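Local atomic coordinates of esterase (Rhizomucor miehei CAU432, PDB entry 4WY8), a protein that hydrolyses carboxylic ester bonds as a fungal carboxylesterase, probably with a serine nucleophile on an alpha/beta-hydrolase fold. Residues 104-107 with 108-112; 311-314 with 315-319; 212-215 with 216-219. One frame throughout, in Å; residues are numbered along the deposited sequence.

Interaction 1 of 3, residues 104-107 with 108-112; sequences VYEL and TVRAR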
ATOM      1  N   VAL A 104      12.972  13.388   0.709  1.00 10.60           N
ATOM      2  CA  VAL A 104      13.816  13.274  -0.472  1.00  9.79           C
ATOM      3  C   VAL A 104      15.087  12.454  -0.209  1.00 10.54           C
ATOM      4  O   VAL A 104      15.436  11.565  -0.992  1.00 10.16           O
ATOM      5  CB  VAL A 104      14.181  14.688  -1.003  1.00 11.21           C
ATOM      6  CG1 VAL A 104      15.356  14.613  -1.957  1.00 10.48           C
ATOM      7  CG2 VAL A 104      12.953  15.340  -1.692  1.00  9.86           C
ATOM      8  N   TYR A 105      15.758  12.702   0.909  1.00  9.68           N
ATOM      9  CA  TYR A 105      16.967  11.926   1.222  1.00 12.01           C
ATOM     10  C   TYR A 105      16.617  10.457   1.411  1.00 13.46           C
ATOM     11  O   TYR A 105      17.321   9.562   0.862  1.00 10.38           O
ATOM     12  CB  TYR A 105      17.678  12.456   2.476  1.00 11.43           C
ATOM     13  CG  TYR A 105      18.460  13.746   2.292  1.00 11.05           C
ATOM     14  CD1 TYR A 105      18.154  14.636   1.266  1.00  9.10           C
ATOM     15  CD2 TYR A 105      19.500  14.083   3.169  1.00 13.53           C
ATOM     16  CE1 TYR A 105      18.872  15.836   1.114  1.00 12.88           C
ATOM     17  CE2 TYR A 105      20.226  15.278   3.026  1.00 11.88           C
ATOM     18  CZ  TYR A 105      19.902  16.146   1.995  1.00 16.37           C
ATOM     19  OH  TYR A 105      20.600  17.331   1.836  1.00 20.25           O
ATOM     20  N   GLU A 106      15.516  10.197   2.138  1.00 11.03           N
ATOM     21  CA  GLU A 106      15.090   8.791   2.337  1.00 14.12           C
ATOM     22  C   GLU A 106      14.724   8.088   1.021  1.00 10.78           C
ATOM     23  O   GLU A 106      15.097   6.947   0.788  1.00 13.46           O
ATOM     24  CB  GLU A 106      13.894   8.719   3.300  1.00 12.99           C
ATOM     25  CG  GLU A 106      14.245   8.930   4.775  1.00 15.07           C
ATOM     26  CD  GLU A 106      15.087   7.802   5.397  1.00 19.60           C
ATOM     27  OE1 GLU A 106      15.146   6.673   4.844  1.00 19.11           O
ATOM     28  OE2 GLU A 106      15.681   8.049   6.474  1.00 23.02           O
ATOM     29  N   LEU A 107      13.964   8.769   0.178  1.00 13.60           N
ATOM     30  CA  LEU A 107      13.587   8.221  -1.120  1.00 12.26           C
ATOM     31  C   LEU A 107      14.838   7.934  -1.961  1.00 11.64           C
ATOM     32  O   LEU A 107      14.975   6.892  -2.591  1.00 10.36           O
ATOM     33  CB  LEU A 107      12.666   9.209  -1.835  1.00  9.20           C
ATOM     34  CG  LEU A 107      12.101   8.787  -3.195  1.00 15.76           C
ATOM     35  CD1 LEU A 107      11.254   7.479  -3.131  1.00  6.77           C
ATOM     36  CD2 LEU A 107      11.309   9.946  -3.806  1.00  9.10           C
ATOM     37  N   THR A 108      15.757   8.883  -1.948  1.00 12.05           N
ATOM     38  CA  THR A 108      17.024   8.752  -2.641  1.00  7.97           C
ATOM     39  C   THR A 108      17.740   7.481  -2.248  1.00  9.82           C
ATOM     40  O   THR A 108      18.110   6.688  -3.132  1.00  9.00           O
ATOM     41  CB  THR A 108      17.950   9.942  -2.353  1.00 11.53           C
ATOM     42  OG1 THR A 108      17.349  11.158  -2.837  1.00  9.21           O
ATOM     43  CG2 THR A 108      19.316   9.707  -3.002  1.00  8.03           C
ATOM     44  N   VAL A 109      17.941   7.250  -0.946  1.00  8.82           N
ATOM     45  CA  VAL A 109      18.749   6.065  -0.614  1.00 10.42           C
ATOM     46  C   VAL A 109      17.956   4.766  -0.628  1.00 11.55           C
ATOM     47  O   VAL A 109      18.520   3.686  -0.877  1.00 12.96           O
ATOM     48  CB  VAL A 109      19.437   6.187   0.765  1.00 14.58           C
ATOM     49  CG1 VAL A 109      20.320   7.450   0.796  1.00  9.61           C
ATOM     50  CG2 VAL A 109      18.392   6.255   1.871  1.00 11.27           C
ATOM     51  N   ARG A 110      16.649   4.836  -0.402  1.00 12.06           N
ATOM     52  CA  ARG A 110      15.865   3.603  -0.428  1.00 14.66           C
ATOM     53  C   ARG A 110      15.653   3.130  -1.865  1.00 11.48           C
ATOM     54  O   ARG A 110      15.708   1.952  -2.135  1.00 14.58           O
ATOM     55  CB  ARG A 110      14.526   3.784   0.276  1.00 14.29           C
ATOM     56  CG  ARG A 110      14.656   3.980   1.786  1.00 13.20           C
ATOM     57  CD  ARG A 110      13.281   4.063   2.431  1.00 11.70           C
ATOM     58  NE  ARG A 110      13.308   4.712   3.741  1.00 13.34           N
ATOM     59  CZ  ARG A 110      12.390   4.530   4.689  1.00 16.89           C
ATOM     60  NH1 ARG A 110      11.369   3.697   4.479  1.00 13.79           N
ATOM     61  NH2 ARG A 110      12.481   5.193   5.840  1.00 12.64           N
ATOM     62  N   ALA A 111      15.422   4.053  -2.787  1.00 13.62           N
ATOM     63  CA  ALA A 111      15.183   3.675  -4.176  1.00 14.17           C
ATOM     64  C   ALA A 111      16.493   3.524  -4.936  1.00 13.77           C
ATOM     65  O   ALA A 111      16.516   2.949  -6.021  1.00 12.13           O
ATOM     66  CB  ALA A 111      14.287   4.710  -4.870  1.00  8.46           C
ATOM     67  N   ARG A 112      17.581   4.020  -4.348  1.00 13.75           N
ATOM     68  CA  ARG A 112      18.876   4.090  -5.034  1.00 15.10           C
ATOM     69  C   ARG A 112      18.694   4.785  -6.374  1.00 13.60           C
ATOM     70  O   ARG A 112      18.999   4.232  -7.427  1.00 16.10           O
ATOM     71  CB  ARG A 112      19.500   2.692  -5.206  1.00 13.78           C
ATOM     72  CG  ARG A 112      19.986   2.107  -3.886  1.00 22.47           C
ATOM     73  CD  ARG A 112      20.855   0.854  -4.056  1.00 29.46           C
ATOM     74  NE  ARG A 112      22.081   1.138  -4.797  1.00 32.08           N
ATOM     75  CZ  ARG A 112      23.173   1.657  -4.243  1.00 29.95           C
ATOM     76  NH1 ARG A 112      23.185   1.951  -2.948  1.00 27.22           N
ATOM     77  NH2 ARG A 112      24.241   1.890  -4.983  1.00 29.49           N
TER

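Interaction 2 of 3, residues 311-314 with 315-319; sequences VAWL and QKTWK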
ATOM      1  N   VAL A 311       8.762   2.626  -3.092  1.00  8.09           N
ATOM      2  CA  VAL A 311       9.972   2.068  -3.654  1.00  5.98           C
ATOM      3  C   VAL A 311       9.716   0.704  -4.288  1.00 10.91           C
ATOM      4  O   VAL A 311      10.216   0.436  -5.385  1.00 10.65           O
ATOM      5  CB  VAL A 311      11.065   1.956  -2.584  1.00  9.22           C
ATOM      6  CG1 VAL A 311      12.271   1.141  -3.117  1.00  8.67           C
ATOM      7  CG2 VAL A 311      11.486   3.348  -2.159  1.00  6.99           C
ATOM      8  N   ALA A 312       8.928  -0.151  -3.631  1.00  8.41           N
ATOM      9  CA  ALA A 312       8.594  -1.452  -4.231  1.00 10.14           C
ATOM     10  C   ALA A 312       7.885  -1.278  -5.584  1.00 10.47           C
ATOM     11  O   ALA A 312       8.168  -1.981  -6.572  1.00 17.94           O
ATOM     12  CB  ALA A 312       7.721  -2.266  -3.279  1.00 11.56           C
ATOM     13  N   TRP A 313       6.953  -0.343  -5.620  1.00  8.27           N
ATOM     14  CA  TRP A 313       6.208  -0.051  -6.851  1.00 10.96           C
ATOM     15  C   TRP A 313       7.075   0.517  -7.964  1.00 10.92           C
ATOM     16  O   TRP A 313       6.886   0.167  -9.129  1.00  9.97           O
ATOM     17  CB  TRP A 313       5.078   0.909  -6.550  1.00  7.02           C
ATOM     18  CG  TRP A 313       4.206   1.260  -7.717  1.00  7.17           C
ATOM     19  CD1 TRP A 313       3.054   0.635  -8.107  1.00  8.70           C
ATOM     20  CD2 TRP A 313       4.396   2.358  -8.617  1.00  7.95           C
ATOM     21  NE1 TRP A 313       2.521   1.275  -9.209  1.00 13.66           N
ATOM     22  CE2 TRP A 313       3.332   2.327  -9.546  1.00  9.29           C
ATOM     23  CE3 TRP A 313       5.376   3.350  -8.741  1.00  8.27           C
ATOM     24  CZ2 TRP A 313       3.212   3.263 -10.575  1.00  7.63           C
ATOM     25  CZ3 TRP A 313       5.254   4.287  -9.766  1.00 10.56           C
ATOM     26  CH2 TRP A 313       4.175   4.234 -10.672  1.00  8.22           C
ATOM     27  N   LEU A 314       7.999   1.414  -7.606  1.00 13.85           N
ATOM     28  CA  LEU A 314       8.985   1.945  -8.548  1.00  8.64           C
ATOM     29  C   LEU A 314       9.861   0.830  -9.101  1.00 13.10           C
ATOM     30  O   LEU A 314      10.170   0.801 -10.298  1.00 12.65           O
ATOM     31  CB  LEU A 314       9.881   3.000  -7.889  1.00  8.72           C
ATOM     32  CG  LEU A 314       9.436   4.430  -7.566  1.00 12.52           C
ATOM     33  CD1 LEU A 314      10.496   5.161  -6.726  1.00  9.50           C
ATOM     34  CD2 LEU A 314       9.205   5.171  -8.863  1.00 10.92           C
ATOM     35  N   GLN A 315      10.272  -0.084  -8.224  1.00 11.55           N
ATOM     36  CA  GLN A 315      11.116  -1.187  -8.649  1.00 13.65           C
ATOM     37  C   GLN A 315      10.358  -2.056  -9.645  1.00 15.05           C
ATOM     38  O   GLN A 315      10.926  -2.453 -10.683  1.00 12.83           O
ATOM     39  CB  GLN A 315      11.625  -2.006  -7.445  1.00 14.67           C
ATOM     40  CG  GLN A 315      12.837  -1.331  -6.751  1.00 15.16           C
ATOM     41  CD  GLN A 315      13.143  -1.879  -5.363  1.00 27.70           C
ATOM     42  OE1 GLN A 315      12.373  -2.667  -4.800  1.00 26.94           O
ATOM     43  NE2 GLN A 315      14.267  -1.435  -4.785  1.00 31.17           N
ATOM     44  N   LYS A 316       9.074  -2.315  -9.382  1.00 13.21           N
ATOM     45  CA  LYS A 316       8.298  -3.050 -10.391  1.00 13.59           C
ATOM     46  C   LYS A 316       8.168  -2.249 -11.720  1.00 18.30           C
ATOM     47  O   LYS A 316       8.341  -2.804 -12.811  1.00 15.96           O
ATOM     48  CB  LYS A 316       6.920  -3.436  -9.846  1.00 14.16           C
ATOM     49  CG  LYS A 316       6.013  -4.126 -10.873  1.00 17.73           C
ATOM     50  CD  LYS A 316       6.751  -5.275 -11.579  1.00 16.46           C
ATOM     51  CE  LYS A 316       7.206  -6.347 -10.580  1.00 15.39           C
ATOM     52  NZ  LYS A 316       6.086  -7.182 -10.048  1.00 21.10           N
ATOM     53  N   THR A 317       7.867  -0.953 -11.626  1.00 14.15           N
ATOM     54  CA  THR A 317       7.790  -0.091 -12.816  1.00 14.93           C
ATOM     55  C   THR A 317       9.058  -0.193 -13.699  1.00 16.74           C
ATOM     56  O   THR A 317       8.992  -0.416 -14.926  1.00 19.04           O
ATOM     57  CB  THR A 317       7.573   1.385 -12.404  1.00 11.32           C
ATOM     58  OG1 THR A 317       6.402   1.498 -11.584  1.00 10.04           O
ATOM     59  CG2 THR A 317       7.420   2.261 -13.620  1.00 12.92           C
ATOM     60  N   TRP A 318      10.215  -0.051 -13.061  1.00 14.85           N
ATOM     61  CA  TRP A 318      11.498  -0.120 -13.763  1.00 16.56           C
ATOM     62  C   TRP A 318      11.742  -1.516 -14.334  1.00 21.16           C
ATOM     63  O   TRP A 318      12.258  -1.641 -15.441  1.00 27.32           O
ATOM     64  CB  TRP A 318      12.639   0.279 -12.819  1.00 12.33           C
ATOM     65  CG  TRP A 318      12.543   1.711 -12.374  1.00 15.28           C
ATOM     66  CD1 TRP A 318      11.995   2.746 -13.077  1.00 14.21           C
ATOM     67  CD2 TRP A 318      13.000   2.271 -11.125  1.00 15.09           C
ATOM     68  NE1 TRP A 318      12.091   3.911 -12.349  1.00 15.90           N
ATOM     69  CE2 TRP A 318      12.690   3.644 -11.150  1.00 11.57           C
ATOM     70  CE3 TRP A 318      13.639   1.741  -9.996  1.00 12.66           C
ATOM     71  CZ2 TRP A 318      13.002   4.499 -10.081  1.00 11.81           C
ATOM     72  CZ3 TRP A 318      13.931   2.589  -8.935  1.00 11.22           C
ATOM     73  CH2 TRP A 318      13.613   3.952  -8.989  1.00 10.32           C
ATOM     74  N   LYS A 319      11.319  -2.560 -13.617  1.00 17.41           N
ATOM     75  CA  LYS A 319      11.442  -3.912 -14.167  1.00 22.04           C
ATOM     76  C   LYS A 319      10.623  -4.063 -15.436  1.00 28.52           C
ATOM     77  O   LYS A 319      11.074  -4.711 -16.384  1.00 23.40           O
ATOM     78  CB  LYS A 319      11.013  -4.988 -13.158  1.00 16.76           C
ATOM     79  CG  LYS A 319      12.068  -5.323 -12.099  1.00 28.45           C
ATOM     80  CD  LYS A 319      11.586  -6.397 -11.110  1.00 28.56           C
ATOM     81  CE  LYS A 319      12.476  -6.409  -9.862  1.00 29.57           C
ATOM     82  NZ  LYS A 319      12.062  -7.407  -8.815  1.00 32.05           N
TER

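Interaction 3 of 3, residues 212-215 with 216-219; sequences YLTR and KLMV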
ATOM      1  N   TYR A 212      -4.466  19.479  10.592  1.00 21.74           N
ATOM      2  CA  TYR A 212      -3.270  20.112  10.035  1.00 23.02           C
ATOM      3  C   TYR A 212      -3.521  20.823   8.705  1.00 19.81           C
ATOM      4  O   TYR A 212      -3.375  22.040   8.629  1.00 23.43           O
ATOM      5  CB  TYR A 212      -2.155  19.065   9.904  1.00 26.74           C
ATOM      6  CG  TYR A 212      -0.818  19.606   9.462  1.00 28.83           C
ATOM      7  CD1 TYR A 212      -0.049  20.389  10.318  1.00 35.32           C
ATOM      8  CD2 TYR A 212      -0.318  19.330   8.190  1.00 29.36           C
ATOM      9  CE1 TYR A 212       1.185  20.890   9.921  1.00 32.05           C
ATOM     10  CE2 TYR A 212       0.913  19.831   7.781  1.00 33.60           C
ATOM     11  CZ  TYR A 212       1.658  20.606   8.652  1.00 30.30           C
ATOM     12  OH  TYR A 212       2.873  21.107   8.250  1.00 32.15           O
ATOM     13  N   LEU A 213      -3.890  20.092   7.656  1.00 19.14           N
ATOM     14  CA  LEU A 213      -4.351  20.741   6.426  1.00 16.68           C
ATOM     15  C   LEU A 213      -5.832  21.047   6.590  1.00 18.22           C
ATOM     16  O   LEU A 213      -6.617  20.136   6.787  1.00 21.42           O
ATOM     17  CB  LEU A 213      -4.128  19.871   5.177  1.00 15.29           C
ATOM     18  CG  LEU A 213      -4.687  20.489   3.866  1.00 16.54           C
ATOM     19  CD1 LEU A 213      -3.966  21.792   3.528  1.00 11.65           C
ATOM     20  CD2 LEU A 213      -4.569  19.529   2.678  1.00 14.77           C
ATOM     21  N   THR A 214      -6.212  22.315   6.506  1.00 15.51           N
ATOM     22  CA  THR A 214      -7.596  22.715   6.734  1.00 15.77           C
ATOM     23  C   THR A 214      -8.227  23.241   5.442  1.00 15.61           C
ATOM     24  O   THR A 214      -7.519  23.561   4.486  1.00 14.49           O
ATOM     25  CB  THR A 214      -7.666  23.812   7.808  1.00 15.38           C
ATOM     26  OG1 THR A 214      -6.924  24.945   7.351  1.00 12.29           O
ATOM     27  CG2 THR A 214      -7.020  23.328   9.104  1.00 16.65           C
ATOM     28  N   ARG A 215      -9.549  23.353   5.428  1.00 12.84           N
ATOM     29  CA  ARG A 215     -10.247  23.937   4.299  1.00 12.28           C
ATOM     30  C   ARG A 215      -9.797  25.373   4.125  1.00 15.20           C
ATOM     31  O   ARG A 215      -9.499  25.823   3.014  1.00 16.69           O
ATOM     32  CB  ARG A 215     -11.746  23.885   4.527  1.00 14.68           C
ATOM     33  CG  ARG A 215     -12.585  24.685   3.541  1.00 18.00           C
ATOM     34  CD  ARG A 215     -14.008  24.863   4.089  1.00 16.85           C
ATOM     35  NE  ARG A 215     -14.857  23.731   3.765  1.00 23.88           N
ATOM     36  CZ  ARG A 215     -15.761  23.198   4.587  1.00 24.65           C
ATOM     37  NH1 ARG A 215     -15.947  23.687   5.804  1.00 25.58           N
ATOM     38  NH2 ARG A 215     -16.475  22.153   4.188  1.00 24.84           N
ATOM     39  N   LYS A 216      -9.681  26.080   5.241  1.00 13.85           N
ATOM     40  CA  LYS A 216      -9.263  27.470   5.216  1.00 16.77           C
ATOM     41  C   LYS A 216      -7.943  27.652   4.468  1.00 13.62           C
ATOM     42  O   LYS A 216      -7.785  28.543   3.619  1.00 14.21           O
ATOM     43  CB  LYS A 216      -9.153  27.982   6.650  1.00 23.44           C
ATOM     44  CG  LYS A 216      -9.184  29.475   6.737  1.00 30.04           C
ATOM     45  CD  LYS A 216      -9.233  29.956   8.174  1.00 35.40           C
ATOM     46  CE  LYS A 216      -9.664  31.420   8.183  1.00 44.54           C
ATOM     47  NZ  LYS A 216      -8.960  32.199   7.102  1.00 40.41           N
ATOM     48  N   LEU A 217      -6.985  26.808   4.822  1.00 11.65           N
ATOM     49  CA  LEU A 217      -5.686  26.786   4.187  1.00 13.44           C
ATOM     50  C   LEU A 217      -5.789  26.434   2.681  1.00 13.33           C
ATOM     51  O   LEU A 217      -5.131  27.049   1.848  1.00 13.58           O
ATOM     52  CB  LEU A 217      -4.788  25.803   4.936  1.00 13.50           C
ATOM     53  CG  LEU A 217      -3.300  26.092   4.983  1.00 19.58           C
ATOM     54  CD1 LEU A 217      -3.049  27.525   5.391  1.00 16.42           C
ATOM     55  CD2 LEU A 217      -2.672  25.147   5.988  1.00 23.47           C
ATOM     56  N   MET A 218      -6.636  25.474   2.323  1.00 15.82           N
ATOM     57  CA  MET A 218      -6.783  25.130   0.908  1.00 14.18           C
ATOM     58  C   MET A 218      -7.304  26.344   0.121  1.00 15.81           C
ATOM     59  O   MET A 218      -6.801  26.648  -0.965  1.00 12.68           O
ATOM     60  CB  MET A 218      -7.712  23.918   0.728  1.00 11.36           C
ATOM     61  CG  MET A 218      -7.024  22.558   0.968  1.00 14.61           C
ATOM     62  SD  MET A 218      -5.494  22.340   0.005  1.00 13.89           S
ATOM     63  CE  MET A 218      -6.117  22.559  -1.673  1.00 15.63           C
ATOM     64  N   VAL A 219      -8.264  27.067   0.702  1.00 13.76           N
ATOM     65  CA  VAL A 219      -8.816  28.260   0.077  1.00 12.12           C
ATOM     66  C   VAL A 219      -7.755  29.324  -0.107  1.00 14.48           C
ATOM     67  O   VAL A 219      -7.630  29.921  -1.182  1.00 15.18           O
ATOM     68  CB  VAL A 219      -9.995  28.827   0.912  1.00 19.92           C
ATOM     69  CG1 VAL A 219     -10.405  30.224   0.423  1.00 13.43           C
ATOM     70  CG2 VAL A 219     -11.171  27.857   0.855  1.00 12.61           C
TER

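Interaction 1 of 3, residues 104-107 with 108-112
E106 and R110 sit one helical turn apart and form an i to i+4 salt bridge, a worked example of how a helix brings opposite charges together on one flank. Their helix, 101-111, is that of the beta-alpha-beta unit between strands 83-87 and 114-118, with V104 and T108 packing on V115. The arginine can be followed outward. Its CB and CG first pass the carbonyl oxygen of E106, R110 CG at 3.2 Å from E106 O, and CG stands anti to the carbonyl carbon (chi1 -68°), which turns the chain back along the helix toward E106. R110 CD continues the extended run and lies 4.0 Å from E106 OE1. R110 NE then bonds E106 OE1 at 2.9 Å with an N-H...O angle of 160°. The oxygen lies in the guanidinium plane at its edge, yet the carboxylate stands perpendicular to that plane and is met on its anti side, with NE 31° out of the carboxylate plane. R110 NH2 adds a weak second bond to E106 OE1 at 3.2 Å. Beyond the segments, NH2 also reaches S304, and NH1 pairs with D308, the arginine's strongest polar partner.

T108 bonds to the turn behind it differently. T108 OG1 donates to V104 O at 2.7 Å, approaching from above the carbonyl plane, while T108 N reaches V104 O from the opposite face at 2.9 Å. On the buried flank L107 CD1 comes only loosely to A111 CB, at 4.5 Å.

The chemistry implies a division of labour. The buried threonine hydroxyl is satisfied by V104 O, which already serves the helix, and by T71, whereas the guanidinium is bonded by both E106 and D308; the two carboxylates would be expected to stabilise its positive charge and hold its rotation.

Interaction 2 of 3, residues 311-314 with 315-319
Helical i to i+4 hydrogen bonds run without a break from V311 O to Q315 N through L314 O to W318 N, the last 2.9 Å long with an N-H...O angle of 168°. On this regular frame W313 and T317 illustrate a doubly used carbonyl: W313 O accepts from T317 N at 2.9 Å and from T317 OG1 at 2.8 Å, the two donors arriving from opposite faces. T317 OG1 stands anti to its carbonyl carbon (chi1 -56°), which directs it back to W313 O and sets it 3.4 Å above the W313 indole plane, toward the rim. R252 bonds this hydroxyl through NE and makes a cation-pi contact with W313.

L314 and W318 lie side by side. L314 CB stands 4.1 Å from the centroid of the six-membered ring of W318 in a CH-pi contact, and L314 O lies 3.1 Å above the W318 ring plane, toward its rim. Q315 passes its amide across V311, Q315 NE2 3.7 Å from V311 CG1.

Within helix 301-322, L314 and W318 rest on V159 of strand 159-163, V311 packs on helix 101-111, and K316 reaches across to a salt bridge with D308 of the second subunit.

Interaction 3 of 3, residues 212-215 with 216-219
T214 and L217 meet through a capping bond: T214 OG1 accepts from L217 N at 3.1 Å, with an N-H...O angle of 162°. This is the classical N-cap, a side chain standing in for the carbonyl that a preceding turn would have supplied to an amide of the first helical turn. The hydroxyl oxygen lies between the backbone N and the carbonyl carbon of its own residue (chi1 61°), a position that turns it over the start of the helix. T214 OG1 also comes within 3.3 Å of L217 CB, so the leucine stem packs against the capping atom.

The main chain takes over directly from the cap. T214 O accepts from M218 N at 3.0 Å, and R215 O from V219 N at 2.9 Å. Next to the cap in sequence, L213 makes an apolar contact: L213 CD1 meets M218 SD at 3.9 Å, and L213 CD2 lies 4.0 Å from the same M218 SD. Bends at chi2 and chi3 of the methionine bring its sulfur within range of both leucine methyls.

Farther out, polar bonds hold the side chains that flank the cap. R215 NE donates to F199 O. Y212 OH is hydrogen-bonded to N295 ND2, and K216 NZ bonds T23. L213 touches V262 and H291, the latter probably the histidine of the catalytic triad.

The contact thus marks where the loop after helix 202-206 becomes helix 215-225. The backbone of R215 is hydrogen-bonded to that of A208 in this loop, and the R215 side chain touches A208 as well. R215 also packs on Y204 and K205 of helix 202-206, and M218 likewise rests on Y204, so that both sides of the cap lean on the preceding helix.

In the fold
Interactions 1 and 2 belong to two helices that pack on each other: R110 O lies 3.7 Å from V311 CG1, and A111 CB is 4.2 Å from L314 CD1, with centres about 13 Å apart. They also share the dimer interface, where D308 joins the two contacts across the subunit boundary. Interaction 3 stands apart on the opposite side of the chain's centre, its centre about 29 Å from that of interaction 1 and about 33 Å from that of interaction 2. Of the three, 212-219 is the one that touches the probable triad of S164, D261 and H291, through L213.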